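Local atomic coordinates of hypothetical protein yigZ (Escherichia coli, PDB entry 1VI7), a protein that is of uncertain function but may bind guanyl ribonucleotides and hydrolyse ribonucleoside triphosphates. Residues A[12-17]-A[27-32]; A[52-57]-A[102-107]; A[143-148]-A[171-176]; A[159-164]-A[186-191]. One frame throughout, in Å; residues are numbered along the deposited sequence.

Contact 1: residues A[12-17]-A[27-32]; sequences APVTVV and TMLAHT
Val-14 pairs with Leu-29 and Val-16 with Thr-27 in an antiparallel beta hairpin formed by strands 14-20 and 23-31. The short strand segments run at 173° to each other.

Backbone hydrogen bonds join the two strands. Both hydrogen-bonded pairs are closed in each direction. Val-14 N donates to Leu-29 O at 3.2 Å, and Leu-29 N returns to Val-14 O at 2.7 Å. Val-16 N gives 2.8 Å to Thr-27 O. The return bond from Thr-27 N to Val-16 O is weak. Between the two pairs, Thr-15 and Met-28 form a non-hydrogen-bonded pair. Here the CA-H groups point at carbonyls: Met-28 CA lies 3.2 Å from Val-14 O, and Thr-15 CA approaches Thr-27 O.

Apolar packing differs between the faces. Val-14, Val-16, Thr-27 and Leu-29 share one face. Val-14 and Leu-29 meet at their CB atoms, 3.9 Å apart. Ala-127 of helix 113-128 touches Val-16, Thr-27 and Leu-29, so this face is the one packed on the helix. Strand 98-105 lies on the far flank of strand 23-31, where Met-28 bonds to Val-101 through the backbone.

The other face carries Thr-15 and Met-28, side by side and pointing the same way. Thr-15 OG1 is anti to the backbone N (chi1 172°). It comes 3.8 Å from Met-28 CG.

Where the pairing begins, Pro-13 lies against Ala-30. Their CB atoms are 4.3 Å apart, and Pro-13 CB also sits 3.7 Å from Leu-29 O.

Contact 2: residues A[52-57]-A[102-107]; sequences ARHHCV and VVRYYG
The Tyr-105 ring takes Ala-52 CB over the centre of one face, 3.5 Å from the ring centroid, as a CH-pi contact. Ala-52 CB also touches Val-103 CG1 at 3.5 Å. The Tyr-105 OH is hydrogen-bonded to His-49 ND1. An alanine in place of Tyr-105 would probably leave the Ala-52 methyl without its aromatic cover and His-49 without its hydroxyl partner.

The Arg-53 guanidinium lies flat on one face of the Tyr-106 ring, with planes 23° apart and centres 4.2 Å apart. The stack is off-centre, with NH1 over the CG end of the ring. This is a cation-pi contact. The edge of the Arg-53 group meets His-54 CD2.

Arg-53 NH2 lies over one face of the Arg-104 guanidinium, whose plane is 86° from that of Arg-53. Two like charges are thus close. The salt bridge from Arg-104 NH1 to Glu-77 OE1 probably offsets part of that charge. The His-54 ring turns an edge to Arg-104, its CD2 lying 4.0 Å from Arg-104 CD, while His-54 ND1 bonds to Asp-75 O. The His-55 ring comes obliquely to Val-103, CD2 being 3.5 Å from Val-103 CG2, and its NE2 bonds to His-49 O.

The backbones join in three places. His-54 N meets a lone pair of Arg-104 O at 3.1 Å. Arg-104 N donates to His-54 O, and Val-102 N to Cys-56 O at 2.8 Å. Both Arg-53 and His-54 face the single residue Arg-104 in an antiparallel pairing, and that is a classic beta bulge.

Contact 3: residues A[143-148]-A[171-176]; sequences TLQCEY and QAFVLL
Tyr-148 reaches across to Val-174 and Gln-171. From CB its CG is anti to the carbonyl carbon (chi1 -73°). The ring then lies with one face against Val-174 CG2. That methyl sits over the centre of the face, 3.7 Å from the centroid, in a CH-pi contact. CD2 and CE2 are nearest, each 3.8 Å from Val-174 CG2; CG, CD1 and CZ are slightly farther. At the ring edge, CE1 passes Gln-171 O and Ala-172 O. At the tip, the Tyr-148 OH donates to Gln-171 O at 2.8 Å. The bond ties the ring to the turn that leads into strand 174-180. Within that turn Gln-171 N bonds to Phe-173 O, and the side-chain NE2 of Gln-171 to Asp-169 O.

Two antiparallel hydrogen-bonded pairs join the strands. Leu-144 pairs with Leu-176, and Cys-146 with Val-174. Val-174 N gives 2.7 Å to Cys-146 O. Cys-146 SG lies between the backbone N and the carbonyl carbon, 3.8 Å from Val-174 CB. On the other face, Gln-145 CB touches Leu-175 CD1 at 3.8 Å. Beyond the paired residues, Glu-147 OE1 stands 3.9 Å from Phe-173 CE2, with carboxylate and ring planes 74° apart.

Strands 140-146 and 174-180 are the central pair of a four-stranded sheet in a ferredoxin-like order. Helix 151-160 packs on the face of Leu-144, Cys-146, Val-174 and Leu-176, through Leu-151 and Ile-154. Strand 164-170 flanks one side, and Leu-203 of strand 203-204 bonds to Thr-143 on the other.

Contact 4: residues A[159-164]-A[186-191]; sequences GQCDGK and AEFSAK
Cys-161 SG is the packed centre of this contact, pointing at helix 185-196. The sulfur is anti to the carbonyl carbon (chi1 -63°), and three side chains gather round it. Glu-187 OE1 is 3.6 Å from SG. Lys-191 CE is 3.7 Å from it. Phe-188 CD2 comes to 4.1 Å from SG, which lies near the plane of that ring, at its edge. SG is 5.4 Å from the centroid of the Phe-188 ring and 77° off the ring normal, so this is an edge-on sulfur-aromatic contact.

The looser, exposed side is polar. Lys-191 NZ donates to Gln-160 OE1 at 3.0 Å, with the donor tilted 21° from the amide carbonyl plane. Gln-160 and the bent Lys-191 chain cross obliquely. Within its own helix, Lys-191 NZ also faces Glu-187 OE1 at 4.0 Å, a long salt bridge. An alanine in place of Lys-191 would probably leave Gln-160 OE1 and the Glu-187 carboxylate without this partner and open a gap beside Cys-161 SG.

The turn just past Cys-161 is a Schellman motif that ends helix 151-160. Asp-162, at positive phi, is its C-prime residue, and Gly-163 N bonds to Leu-158 O. Asp-162 OD2 makes a salt bridge to Lys-184 NZ, just ahead of helix 185-196. The contact therefore joins the C-terminal end of helix 151-160 to the early turns of helix 185-196. Lys-164 then enters strand 164-170, pairing with Ala-179 of strand 174-180, while Phe-188 touches Leu-202.

In the fold
From the N terminus, contact 1 comes first and closes the tight hairpin of strands 14-20 and 23-31. Contact 2 follows in series. It closes a longer loop, from residues 52-57 to 102-107, which includes helix 84-93. The two share one five-stranded sheet and touch where Thr-27 packs on Val-102. The chain then runs, past strand 133-136, into a four-stranded sheet on the opposite side of the molecular centre. Contacts 3 and 4 cross here, their segments alternating along the chain. Contact 3 joins the two central strands, and contact 4 joins the helices that follow those strands. Their centres are about 17 Å apart; those of contacts 1 and 3 are about 44 Å apart.

Contact 1: residues A[12-17]-A[27-32]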
# COMPACT_ATOMS: atom_id res chain seq x y z
N ALA A 12 6.29 9.97 -2.40
CA ALA A 12 7.43 9.94 -3.31
C ALA A 12 8.41 8.89 -2.77
O ALA A 12 8.41 8.62 -1.58
CB ALA A 12 8.13 11.26 -3.46
N PRO A 13 9.12 8.29 -3.70
CA PRO A 13 10.10 7.26 -3.38
C PRO A 13 11.30 7.90 -2.71
O PRO A 13 11.42 9.12 -2.76
CB PRO A 13 10.47 6.70 -4.75
CG PRO A 13 10.33 7.86 -5.67
CD PRO A 13 9.17 8.65 -5.14
N VAL A 14 12.08 7.10 -2.01
CA VAL A 14 13.27 7.57 -1.31
C VAL A 14 14.40 6.56 -1.58
O VAL A 14 14.16 5.35 -1.57
CB VAL A 14 13.10 7.63 0.21
CG1 VAL A 14 14.38 8.04 0.91
CG2 VAL A 14 11.94 8.49 0.64
N THR A 15 15.60 7.09 -1.67
CA THR A 15 16.75 6.24 -1.92
C THR A 15 17.91 6.78 -1.12
O THR A 15 18.20 7.97 -1.24
CB THR A 15 17.06 6.25 -3.42
OG1 THR A 15 18.29 5.58 -3.70
CG2 THR A 15 17.17 7.68 -3.94
N VAL A 16 18.46 6.01 -0.19
CA VAL A 16 19.64 6.55 0.52
C VAL A 16 20.71 5.47 0.53
O VAL A 16 20.37 4.30 0.28
CB VAL A 16 19.34 7.26 1.80
CG1 VAL A 16 18.13 6.74 2.55
CG2 VAL A 16 20.55 7.32 2.75
N VAL A 17 21.96 5.86 0.58
CA VAL A 17 23.11 4.96 0.52
C VAL A 17 24.00 5.16 1.75
O VAL A 17 24.00 6.24 2.33
CB VAL A 17 23.92 5.25 -0.77
CG1 VAL A 17 25.41 5.01 -0.60
CG2 VAL A 17 23.36 4.45 -1.93
N THR A 27 19.45 1.65 0.67
CA THR A 27 18.05 1.50 1.01
C THR A 27 17.18 2.28 0.04
O THR A 27 17.57 3.39 -0.33
CB THR A 27 17.75 2.07 2.42
OG1 THR A 27 18.76 1.55 3.30
CG2 THR A 27 16.37 1.59 2.88
N MET A 28 16.09 1.69 -0.39
CA MET A 28 15.18 2.32 -1.33
C MET A 28 13.74 2.05 -0.89
O MET A 28 13.35 0.92 -0.61
CB MET A 28 15.43 1.80 -2.75
CG MET A 28 16.83 2.11 -3.28
SD MET A 28 17.22 1.27 -4.84
CE MET A 28 15.80 1.81 -5.82
N LEU A 29 13.03 3.12 -0.57
CA LEU A 29 11.63 3.12 -0.16
C LEU A 29 10.77 3.50 -1.37
O LEU A 29 11.37 3.98 -2.35
CB LEU A 29 11.41 4.20 0.92
CG LEU A 29 11.54 3.78 2.36
CD1 LEU A 29 12.86 3.08 2.59
CD2 LEU A 29 11.35 4.94 3.33
N ALA A 30 9.46 3.38 -1.28
CA ALA A 30 8.56 3.69 -2.37
C ALA A 30 7.12 3.34 -2.02
O ALA A 30 6.91 2.46 -1.20
CB ALA A 30 8.96 2.81 -3.58
N HIS A 31 6.13 3.92 -2.70
CA HIS A 31 4.72 3.59 -2.43
C HIS A 31 4.33 2.29 -3.09
O HIS A 31 4.56 2.08 -4.29
CB HIS A 31 3.84 4.72 -2.96
CG HIS A 31 2.37 4.44 -2.96
ND1 HIS A 31 1.68 4.00 -4.06
CD2 HIS A 31 1.44 4.56 -1.98
CE1 HIS A 31 0.40 3.86 -3.76
NE2 HIS A 31 0.22 4.19 -2.49
N THR A 32 3.76 1.35 -2.34
CA THR A 32 3.38 0.04 -2.87
C THR A 32 2.04 -0.41 -2.29
O THR A 32 1.99 -0.96 -1.20
CB THR A 32 4.39 -1.07 -2.52
OG1 THR A 32 4.46 -1.23 -1.10
CG2 THR A 32 5.77 -0.82 -3.09

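Contact 2: residues A[52-57]-A[102-107]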
# COMPACT_ATOMS: atom_id res chain seq x y z
N ALA A 52 25.41 -6.67 -6.64
CA ALA A 52 25.24 -6.59 -5.19
C ALA A 52 24.81 -7.98 -4.69
O ALA A 52 23.91 -8.62 -5.22
CB ALA A 52 24.27 -5.51 -4.79
N ARG A 53 25.52 -8.42 -3.67
CA ARG A 53 25.35 -9.73 -3.08
C ARG A 53 23.99 -10.00 -2.47
O ARG A 53 23.54 -11.16 -2.48
CB ARG A 53 26.47 -9.95 -2.04
CG ARG A 53 26.90 -11.40 -1.96
CD ARG A 53 27.92 -11.59 -0.88
NE ARG A 53 27.47 -11.06 0.42
CZ ARG A 53 28.34 -10.98 1.44
NH1 ARG A 53 29.61 -11.38 1.26
NH2 ARG A 53 27.94 -10.51 2.60
N HIS A 54 23.40 -9.00 -1.82
CA HIS A 54 22.13 -9.17 -1.15
C HIS A 54 21.13 -8.07 -1.46
O HIS A 54 21.50 -6.97 -1.89
CB HIS A 54 22.30 -9.28 0.38
CG HIS A 54 23.28 -10.32 0.82
ND1 HIS A 54 23.03 -11.67 0.78
CD2 HIS A 54 24.57 -10.20 1.22
CE1 HIS A 54 24.10 -12.33 1.14
NE2 HIS A 54 25.07 -11.47 1.42
N HIS A 55 19.84 -8.42 -1.39
CA HIS A 55 18.72 -7.53 -1.63
C HIS A 55 17.55 -7.83 -0.68
O HIS A 55 16.51 -8.34 -1.06
CB HIS A 55 18.24 -7.57 -3.08
CG HIS A 55 19.29 -7.36 -4.13
ND1 HIS A 55 20.12 -8.39 -4.54
CD2 HIS A 55 19.73 -6.27 -4.78
CE1 HIS A 55 21.00 -7.95 -5.42
NE2 HIS A 55 20.78 -6.66 -5.59
N CYS A 56 17.72 -7.49 0.58
CA CYS A 56 16.76 -7.69 1.65
C CYS A 56 15.53 -6.81 1.55
O CYS A 56 15.56 -5.67 1.07
CB CYS A 56 17.49 -7.54 2.99
SG CYS A 56 19.23 -8.11 2.93
N VAL A 57 14.36 -7.33 1.93
CA VAL A 57 13.08 -6.68 1.71
C VAL A 57 12.23 -6.60 2.97
O VAL A 57 12.32 -7.52 3.78
CB VAL A 57 12.24 -7.54 0.71
CG1 VAL A 57 10.96 -6.85 0.28
CG2 VAL A 57 13.08 -7.98 -0.48
N VAL A 102 16.89 -3.15 1.03
CA VAL A 102 18.32 -2.77 1.25
C VAL A 102 19.12 -3.57 0.22
O VAL A 102 18.54 -4.54 -0.31
CB VAL A 102 18.72 -2.90 2.69
CG1 VAL A 102 20.06 -2.22 2.97
CG2 VAL A 102 17.65 -2.25 3.59
N VAL A 103 20.14 -3.01 -0.40
CA VAL A 103 20.91 -3.66 -1.46
C VAL A 103 22.34 -3.82 -0.99
O VAL A 103 23.00 -2.83 -0.65
CB VAL A 103 20.81 -2.85 -2.76
CG1 VAL A 103 21.84 -3.25 -3.80
CG2 VAL A 103 19.40 -3.03 -3.37
N ARG A 104 22.85 -5.07 -0.86
CA ARG A 104 24.19 -5.13 -0.31
C ARG A 104 25.29 -5.49 -1.28
O ARG A 104 25.33 -6.52 -1.93
CB ARG A 104 24.28 -5.95 0.97
CG ARG A 104 25.61 -5.62 1.71
CD ARG A 104 25.97 -6.72 2.66
NE ARG A 104 27.20 -6.51 3.43
CZ ARG A 104 27.60 -7.45 4.30
NH1 ARG A 104 26.85 -8.54 4.44
NH2 ARG A 104 28.70 -7.30 5.01
N TYR A 105 26.28 -4.61 -1.33
CA TYR A 105 27.51 -4.80 -2.08
C TYR A 105 28.61 -5.12 -1.04
O TYR A 105 28.96 -4.25 -0.25
CB TYR A 105 27.87 -3.54 -2.85
CG TYR A 105 27.08 -3.20 -4.09
CD1 TYR A 105 27.46 -3.68 -5.34
CD2 TYR A 105 26.01 -2.31 -4.05
CE1 TYR A 105 26.76 -3.34 -6.48
CE2 TYR A 105 25.31 -1.96 -5.19
CZ TYR A 105 25.68 -2.48 -6.40
OH TYR A 105 24.99 -2.16 -7.55
N TYR A 106 29.00 -6.39 -0.93
CA TYR A 106 30.02 -6.80 0.04
C TYR A 106 31.34 -6.08 -0.21
O TYR A 106 31.83 -6.01 -1.34
CB TYR A 106 30.25 -8.31 -0.00
CG TYR A 106 31.25 -8.85 1.00
CD1 TYR A 106 31.06 -8.64 2.36
CD2 TYR A 106 32.33 -9.62 0.62
CE1 TYR A 106 31.96 -9.14 3.28
CE2 TYR A 106 33.22 -10.14 1.54
CZ TYR A 106 33.01 -9.91 2.88
OH TYR A 106 33.87 -10.42 3.83
N GLY A 107 31.94 -5.57 0.87
CA GLY A 107 33.17 -4.86 0.74
C GLY A 107 34.45 -5.56 1.06
O GLY A 107 35.51 -4.90 1.06

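Contact 3: residues A[143-148]-A[171-176]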
# COMPACT_ATOMS: atom_id res chain seq x y z
N THR A 143 -23.78 -1.53 -1.61
CA THR A 143 -24.38 -2.29 -2.71
C THR A 143 -25.65 -1.54 -3.19
O THR A 143 -26.14 -0.66 -2.49
CB THR A 143 -24.68 -3.74 -2.54
OG1 THR A 143 -25.70 -3.91 -1.56
CG2 THR A 143 -23.51 -4.61 -2.18
N LEU A 144 -26.02 -1.84 -4.42
CA LEU A 144 -27.12 -1.10 -5.06
C LEU A 144 -27.74 -1.91 -6.18
O LEU A 144 -27.08 -2.31 -7.13
CB LEU A 144 -26.55 0.23 -5.59
CG LEU A 144 -27.50 1.10 -6.40
CD1 LEU A 144 -28.62 1.62 -5.49
CD2 LEU A 144 -26.78 2.24 -7.11
N GLN A 145 -29.03 -2.18 -6.06
CA GLN A 145 -29.72 -2.97 -7.14
C GLN A 145 -30.59 -1.99 -7.94
O GLN A 145 -31.27 -1.13 -7.36
CB GLN A 145 -30.40 -4.16 -6.58
CG GLN A 145 -31.41 -4.98 -7.26
CD GLN A 145 -31.99 -6.09 -6.37
OE1 GLN A 145 -32.64 -5.76 -5.36
NE2 GLN A 145 -31.79 -7.36 -6.74
N CYS A 146 -30.28 -1.93 -9.23
CA CYS A 146 -30.93 -1.12 -10.22
C CYS A 146 -31.33 -1.84 -11.50
O CYS A 146 -30.90 -2.93 -11.85
CB CYS A 146 -29.98 0.03 -10.60
SG CYS A 146 -28.63 -0.46 -11.66
N GLU A 147 -31.96 -1.08 -12.39
CA GLU A 147 -32.41 -1.63 -13.67
C GLU A 147 -31.45 -1.33 -14.78
O GLU A 147 -30.75 -0.30 -14.75
CB GLU A 147 -33.81 -1.03 -13.96
CG GLU A 147 -34.78 -1.37 -12.85
CD GLU A 147 -36.14 -1.80 -13.28
OE1 GLU A 147 -36.24 -2.62 -14.23
OE2 GLU A 147 -37.15 -1.33 -12.68
N TYR A 148 -31.45 -2.07 -15.89
CA TYR A 148 -30.51 -1.81 -16.96
C TYR A 148 -30.60 -0.42 -17.57
O TYR A 148 -29.63 0.05 -18.20
CB TYR A 148 -30.64 -2.86 -18.08
CG TYR A 148 -30.09 -4.20 -17.68
CD1 TYR A 148 -30.88 -5.10 -17.00
CD2 TYR A 148 -28.76 -4.55 -17.88
CE1 TYR A 148 -30.39 -6.29 -16.55
CE2 TYR A 148 -28.26 -5.77 -17.49
CZ TYR A 148 -29.09 -6.66 -16.84
OH TYR A 148 -28.63 -7.87 -16.38
N GLN A 171 -28.03 -9.95 -13.82
CA GLN A 171 -29.10 -10.90 -13.60
C GLN A 171 -30.40 -10.37 -14.22
O GLN A 171 -30.45 -9.72 -15.28
CB GLN A 171 -29.28 -11.10 -12.10
CG GLN A 171 -28.09 -11.09 -11.18
CD GLN A 171 -28.24 -10.17 -9.98
OE1 GLN A 171 -28.82 -10.51 -8.95
NE2 GLN A 171 -27.71 -8.96 -10.18
N ALA A 172 -31.54 -10.56 -13.54
CA ALA A 172 -32.80 -10.01 -14.09
C ALA A 172 -32.71 -8.48 -13.89
O ALA A 172 -33.31 -7.69 -14.58
CB ALA A 172 -34.01 -10.59 -13.41
N PHE A 173 -32.00 -8.13 -12.83
CA PHE A 173 -31.69 -6.77 -12.45
C PHE A 173 -30.17 -6.62 -12.33
O PHE A 173 -29.46 -7.64 -12.37
CB PHE A 173 -32.26 -6.40 -11.08
CG PHE A 173 -33.75 -6.43 -11.05
CD1 PHE A 173 -34.43 -7.08 -10.05
CD2 PHE A 173 -34.47 -5.77 -12.05
CE1 PHE A 173 -35.82 -7.07 -10.03
CE2 PHE A 173 -35.85 -5.77 -12.04
CZ PHE A 173 -36.53 -6.44 -11.04
N VAL A 174 -29.73 -5.39 -12.07
CA VAL A 174 -28.27 -5.24 -11.99
C VAL A 174 -27.87 -5.19 -10.54
O VAL A 174 -28.60 -4.60 -9.74
CB VAL A 174 -27.76 -4.01 -12.73
CG1 VAL A 174 -26.22 -3.99 -12.69
CG2 VAL A 174 -28.24 -3.95 -14.17
N LEU A 175 -26.91 -6.00 -10.12
CA LEU A 175 -26.45 -5.92 -8.76
C LEU A 175 -25.01 -5.37 -8.76
O LEU A 175 -24.11 -5.97 -9.29
CB LEU A 175 -26.54 -7.12 -7.89
CG LEU A 175 -26.18 -6.74 -6.41
CD1 LEU A 175 -27.45 -6.34 -5.69
CD2 LEU A 175 -25.37 -7.83 -5.75
N LEU A 176 -24.96 -4.15 -8.27
CA LEU A 176 -23.76 -3.32 -8.24
C LEU A 176 -23.18 -3.27 -6.81
O LEU A 176 -23.87 -3.26 -5.77
CB LEU A 176 -24.18 -1.94 -8.71
CG LEU A 176 -23.71 -1.20 -9.92
CD1 LEU A 176 -23.53 -1.95 -11.22
CD2 LEU A 176 -24.64 0.01 -10.20

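Contact 4: residues A[159-164]-A[186-191]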
# COMPACT_ATOMS: atom_id res chain seq x y z
N GLY A 159 -19.42 8.78 -10.69
CA GLY A 159 -18.22 9.46 -11.08
C GLY A 159 -18.21 10.92 -10.70
O GLY A 159 -17.14 11.51 -10.45
N GLN A 160 -19.38 11.56 -10.62
CA GLN A 160 -19.46 12.94 -10.19
C GLN A 160 -19.20 13.07 -8.69
O GLN A 160 -19.13 14.18 -8.20
CB GLN A 160 -20.82 13.58 -10.47
CG GLN A 160 -21.04 13.94 -11.93
CD GLN A 160 -22.50 13.80 -12.29
OE1 GLN A 160 -23.36 14.41 -11.64
NE2 GLN A 160 -22.79 12.99 -13.30
N CYS A 161 -19.34 11.97 -7.97
CA CYS A 161 -19.12 12.00 -6.53
C CYS A 161 -17.84 11.27 -6.19
O CYS A 161 -17.67 10.74 -5.09
CB CYS A 161 -20.30 11.40 -5.77
SG CYS A 161 -21.81 12.33 -6.00
N ASP A 162 -16.94 11.21 -7.18
CA ASP A 162 -15.66 10.55 -6.94
C ASP A 162 -15.91 9.10 -6.51
O ASP A 162 -15.24 8.64 -5.62
CB ASP A 162 -14.90 11.26 -5.82
CG ASP A 162 -14.56 12.70 -6.16
OD1 ASP A 162 -14.22 12.99 -7.33
OD2 ASP A 162 -14.71 13.56 -5.27
N GLY A 163 -16.90 8.48 -7.13
CA GLY A 163 -17.28 7.12 -6.86
C GLY A 163 -16.77 6.22 -7.98
O GLY A 163 -16.52 6.66 -9.09
N LYS A 164 -16.71 4.95 -7.66
CA LYS A 164 -16.20 3.91 -8.56
C LYS A 164 -17.06 2.65 -8.35
O LYS A 164 -17.40 2.24 -7.24
CB LYS A 164 -14.74 3.59 -8.23
CG LYS A 164 -13.82 3.28 -9.38
CD LYS A 164 -14.37 2.23 -10.31
CE LYS A 164 -13.27 1.46 -11.04
NZ LYS A 164 -13.03 0.13 -10.42
N ALA A 186 -24.29 11.14 1.18
CA ALA A 186 -25.54 11.85 1.32
C ALA A 186 -25.86 12.64 0.06
O ALA A 186 -27.00 12.78 -0.34
CB ALA A 186 -25.45 12.79 2.50
N GLU A 187 -24.81 13.18 -0.56
CA GLU A 187 -25.01 13.94 -1.79
C GLU A 187 -25.36 12.96 -2.92
O GLU A 187 -26.18 13.29 -3.77
CB GLU A 187 -23.80 14.79 -2.17
CG GLU A 187 -23.92 15.40 -3.57
CD GLU A 187 -22.58 15.68 -4.21
OE1 GLU A 187 -22.52 15.83 -5.45
OE2 GLU A 187 -21.59 15.74 -3.43
N PHE A 188 -24.75 11.80 -2.87
CA PHE A 188 -24.98 10.75 -3.85
C PHE A 188 -26.39 10.19 -3.69
O PHE A 188 -27.11 10.05 -4.66
CB PHE A 188 -23.95 9.63 -3.65
CG PHE A 188 -24.06 8.52 -4.65
CD1 PHE A 188 -24.42 7.24 -4.24
CD2 PHE A 188 -23.85 8.75 -5.99
CE1 PHE A 188 -24.49 6.20 -5.14
CE2 PHE A 188 -23.93 7.72 -6.92
CZ PHE A 188 -24.23 6.45 -6.48
N SER A 189 -26.78 9.90 -2.47
CA SER A 189 -28.11 9.37 -2.20
C SER A 189 -29.13 10.36 -2.73
O SER A 189 -30.01 9.97 -3.50
CB SER A 189 -28.32 9.09 -0.72
OG SER A 189 -27.60 7.99 -0.22
N ALA A 190 -29.01 11.63 -2.36
CA ALA A 190 -29.92 12.66 -2.85
C ALA A 190 -29.95 12.66 -4.38
O ALA A 190 -30.99 12.51 -5.02
CB ALA A 190 -29.51 14.03 -2.36
N LYS A 191 -28.75 12.81 -4.98
CA LYS A 191 -28.70 12.78 -6.44
C LYS A 191 -29.43 11.53 -6.95
O LYS A 191 -30.18 11.64 -7.91
CB LYS A 191 -27.28 12.81 -6.96
CG LYS A 191 -26.79 14.18 -7.41
CD LYS A 191 -25.39 14.46 -6.88
CE LYS A 191 -24.31 14.21 -7.90
NZ LYS A 191 -24.31 15.28 -8.95